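Local coordinates for protein TlmII (Streptoalloteichus hindustanus, PDB 4HVM) that takes part in tallysomycin biosynthesis, probably as a condensation-domain protein of the nonribosomal peptide machinery that may act on phosphopantetheine-bound intermediates, at residues Phe18-Ala23 / Leu76-Arg81. Sequence-based numbering, arbitrary orientation.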
loop_
_atom_site.group_PDB
_atom_site.type_symbol
_atom_site.label_atom_id
_atom_site.label_comp_id
_atom_site.label_asym_id
_atom_site.label_seq_id
_atom_site.Cartn_x
_atom_site.Cartn_y
_atom_site.Cartn_z
ATOM N N PHE A 18 16.656 -4.620 -0.132
ATOM C CA PHE A 18 16.153 -5.606 0.823
ATOM C C PHE A 18 14.629 -5.769 0.793
ATOM O O PHE A 18 14.107 -6.844 1.096
ATOM C CB PHE A 18 16.636 -5.271 2.235
ATOM C CG PHE A 18 15.897 -4.135 2.883
ATOM C CD1 PHE A 18 16.117 -2.821 2.497
ATOM C CD2 PHE A 18 14.990 -4.388 3.896
ATOM C CE1 PHE A 18 15.429 -1.780 3.112
ATOM C CE2 PHE A 18 14.305 -3.359 4.511
ATOM C CZ PHE A 18 14.523 -2.054 4.121
ATOM N N LEU A 19 13.922 -4.706 0.429
ATOM C CA LEU A 19 12.469 -4.767 0.297
ATOM C C LEU A 19 12.077 -5.436 -1.013
ATOM O O LEU A 19 11.034 -6.083 -1.103
ATOM C CB LEU A 19 11.855 -3.368 0.380
ATOM C CG LEU A 19 11.884 -2.713 1.766
ATOM C CD1 LEU A 19 11.324 -1.301 1.712
ATOM C CD2 LEU A 19 11.136 -3.559 2.793
ATOM N N GLN A 20 12.918 -5.269 -2.029
ATOM C CA GLN A 20 12.717 -5.936 -3.311
ATOM C C GLN A 20 12.998 -7.428 -3.182
ATOM O O GLN A 20 12.240 -8.255 -3.685
ATOM C CB GLN A 20 13.611 -5.321 -4.387
ATOM C CG GLN A 20 13.180 -3.936 -4.824
ATOM C CD GLN A 20 14.140 -3.321 -5.812
ATOM O OE1 GLN A 20 15.355 -3.471 -5.689
ATOM N NE2 GLN A 20 13.601 -2.624 -6.804
ATOM N N ARG A 21 14.095 -7.762 -2.508
ATOM C CA ARG A 21 14.436 -9.152 -2.225
ATOM C C ARG A 21 13.335 -9.830 -1.413
ATOM O O ARG A 21 12.952 -10.966 -1.693
ATOM C CB ARG A 21 15.766 -9.233 -1.468
ATOM C CG ARG A 21 16.975 -9.536 -2.348
ATOM C CD ARG A 21 18.277 -9.560 -1.548
ATOM N NE ARG A 21 18.844 -8.222 -1.379
ATOM C CZ ARG A 21 18.988 -7.601 -0.211
ATOM N NH1 ARG A 21 18.615 -8.196 0.914
ATOM N NH2 ARG A 21 19.514 -6.384 -0.168
ATOM N N GLY A 22 12.829 -9.120 -0.408
ATOM C CA GLY A 22 11.794 -9.647 0.460
ATOM C C GLY A 22 10.486 -9.937 -0.249
ATOM O O GLY A 22 9.926 -11.023 -0.105
ATOM N N ALA A 23 9.993 -8.967 -1.014
ATOM C CA ALA A 23 8.743 -9.131 -1.747
ATOM C C ALA A 23 8.856 -10.225 -2.805
ATOM O O ALA A 23 7.889 -10.932 -3.088
ATOM C CB ALA A 23 8.335 -7.819 -2.389
ATOM N N LEU A 76 18.934 -11.668 -6.863
ATOM C CA LEU A 76 18.033 -10.764 -7.570
ATOM C C LEU A 76 18.770 -9.508 -8.026
ATOM O O LEU A 76 19.489 -8.886 -7.245
ATOM C CB LEU A 76 16.856 -10.381 -6.674
ATOM C CG LEU A 76 15.677 -9.665 -7.340
ATOM C CD1 LEU A 76 15.037 -10.517 -8.435
ATOM C CD2 LEU A 76 14.651 -9.278 -6.296
ATOM N N TRP A 77 18.582 -9.138 -9.288
ATOM C CA TRP A 77 19.301 -8.006 -9.865
ATOM C C TRP A 77 18.377 -7.076 -10.647
ATOM O O TRP A 77 17.329 -7.494 -11.138
ATOM C CB TRP A 77 20.426 -8.498 -10.776
ATOM C CG TRP A 77 21.400 -9.409 -10.097
ATOM C CD1 TRP A 77 21.264 -10.752 -9.905
ATOM C CD2 TRP A 77 22.663 -9.046 -9.524
ATOM N NE1 TRP A 77 22.364 -11.249 -9.245
ATOM C CE2 TRP A 77 23.238 -10.222 -9.002
ATOM C CE3 TRP A 77 23.363 -7.841 -9.403
ATOM C CZ2 TRP A 77 24.477 -10.230 -8.366
ATOM C CZ3 TRP A 77 24.596 -7.851 -8.772
ATOM C CH2 TRP A 77 25.140 -9.038 -8.262
HETATM N N MSE A 78 18.772 -5.812 -10.755
HETATM C CA MSE A 78 18.009 -4.838 -11.528
HETATM C C MSE A 78 18.682 -4.545 -12.865
HETATM O O MSE A 78 19.905 -4.445 -12.948
HETATM C CB MSE A 78 17.799 -3.547 -10.729
HETATM C CG MSE A 78 16.639 -3.611 -9.749
HETATM SE SE MSE A 78 16.553 -2.082 -8.545
HETATM C CE MSE A 78 16.654 -0.628 -9.829
ATOM N N ARG A 79 17.871 -4.412 -13.908
ATOM C CA ARG A 79 18.372 -4.185 -15.257
ATOM C C ARG A 79 17.616 -3.022 -15.888
ATOM O O ARG A 79 16.389 -3.051 -15.975
ATOM C CB ARG A 79 18.176 -5.451 -16.092
ATOM C CG ARG A 79 18.710 -5.390 -17.514
ATOM C CD ARG A 79 18.306 -6.641 -18.294
ATOM N NE ARG A 79 19.047 -6.788 -19.545
ATOM C CZ ARG A 79 20.220 -7.409 -19.652
ATOM N NH1 ARG A 79 20.793 -7.939 -18.578
ATOM N NH2 ARG A 79 20.823 -7.497 -20.831
ATOM N N THR A 80 18.343 -1.999 -16.326
ATOM C CA THR A 80 17.698 -0.804 -16.860
ATOM C C THR A 80 17.448 -0.901 -18.359
ATOM O O THR A 80 18.381 -0.906 -19.160
ATOM C CB THR A 80 18.504 0.464 -16.552
ATOM O OG1 THR A 80 18.726 0.556 -15.140
ATOM C CG2 THR A 80 17.745 1.694 -17.017
ATOM N N ARG A 81 16.173 -0.977 -18.722
ATOM C CA ARG A 81 15.760 -1.062 -20.114
ATOM C C ARG A 81 15.989 0.278 -20.808
ATOM O O ARG A 81 15.709 1.335 -20.241
ATOM C CB ARG A 81 14.283 -1.451 -20.175
ATOM C CG ARG A 81 13.825 -2.076 -21.476
ATOM C CD ARG A 81 12.388 -2.587 -21.355
ATOM N NE ARG A 81 11.440 -1.524 -21.022
ATOM C CZ ARG A 81 10.930 -1.318 -19.810
ATOM N NH1 ARG A 81 11.272 -2.107 -18.797
ATOM N NH2 ARG A 81 10.076 -0.323 -19.608
#
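Leu76, at the start of strand 76-80, leans its side chain against the backbone of helix 18-27 at Gln20 and Arg21. Its CB passes the aliphatic part of Arg21, whose CG is 4.4 Å from CB of Leu76. With CG of Leu76 anti to the backbone N (chi1 -168°), chi2 of 61° turns CD2 to the helix. CD2 lies 3.7 Å from the carbonyl O of Gln20 and 4.1 Å from CA of Arg21, a purely van der Waals touch. The leucine also packs on Met143.

Two residues along, selenomethionine Met78 makes the second touch, this time with the end of the Gln20 side chain. Extended beyond CG, Gln20 carries its amide to the selenium, which lies near both OE1 and NE2, at 3.4 and 3.5 Å. The two side chains cross at about a right angle. No hydrogen bond joins the segments; the amide is held elsewhere, NE2 giving its hydrogen bond to the carbonyl O of Met143 and OE1 taking one from the backbone N of Ser17, which should fix its rotation. Phe70 of strand 68-72 touches both Gln20 and Met78.

The axes of segment 18-23 and strand 76-80 make 117° between their N-to-C directions and come within 9.5 Å. This packs the central strand of the small antiparallel sheet 13-15/76-80/68-72 against the first helix of the N-terminal half of a condensation domain, beside Met143, which lies in the segment that probably corresponds to the HHxxxDG motif of condensation domains.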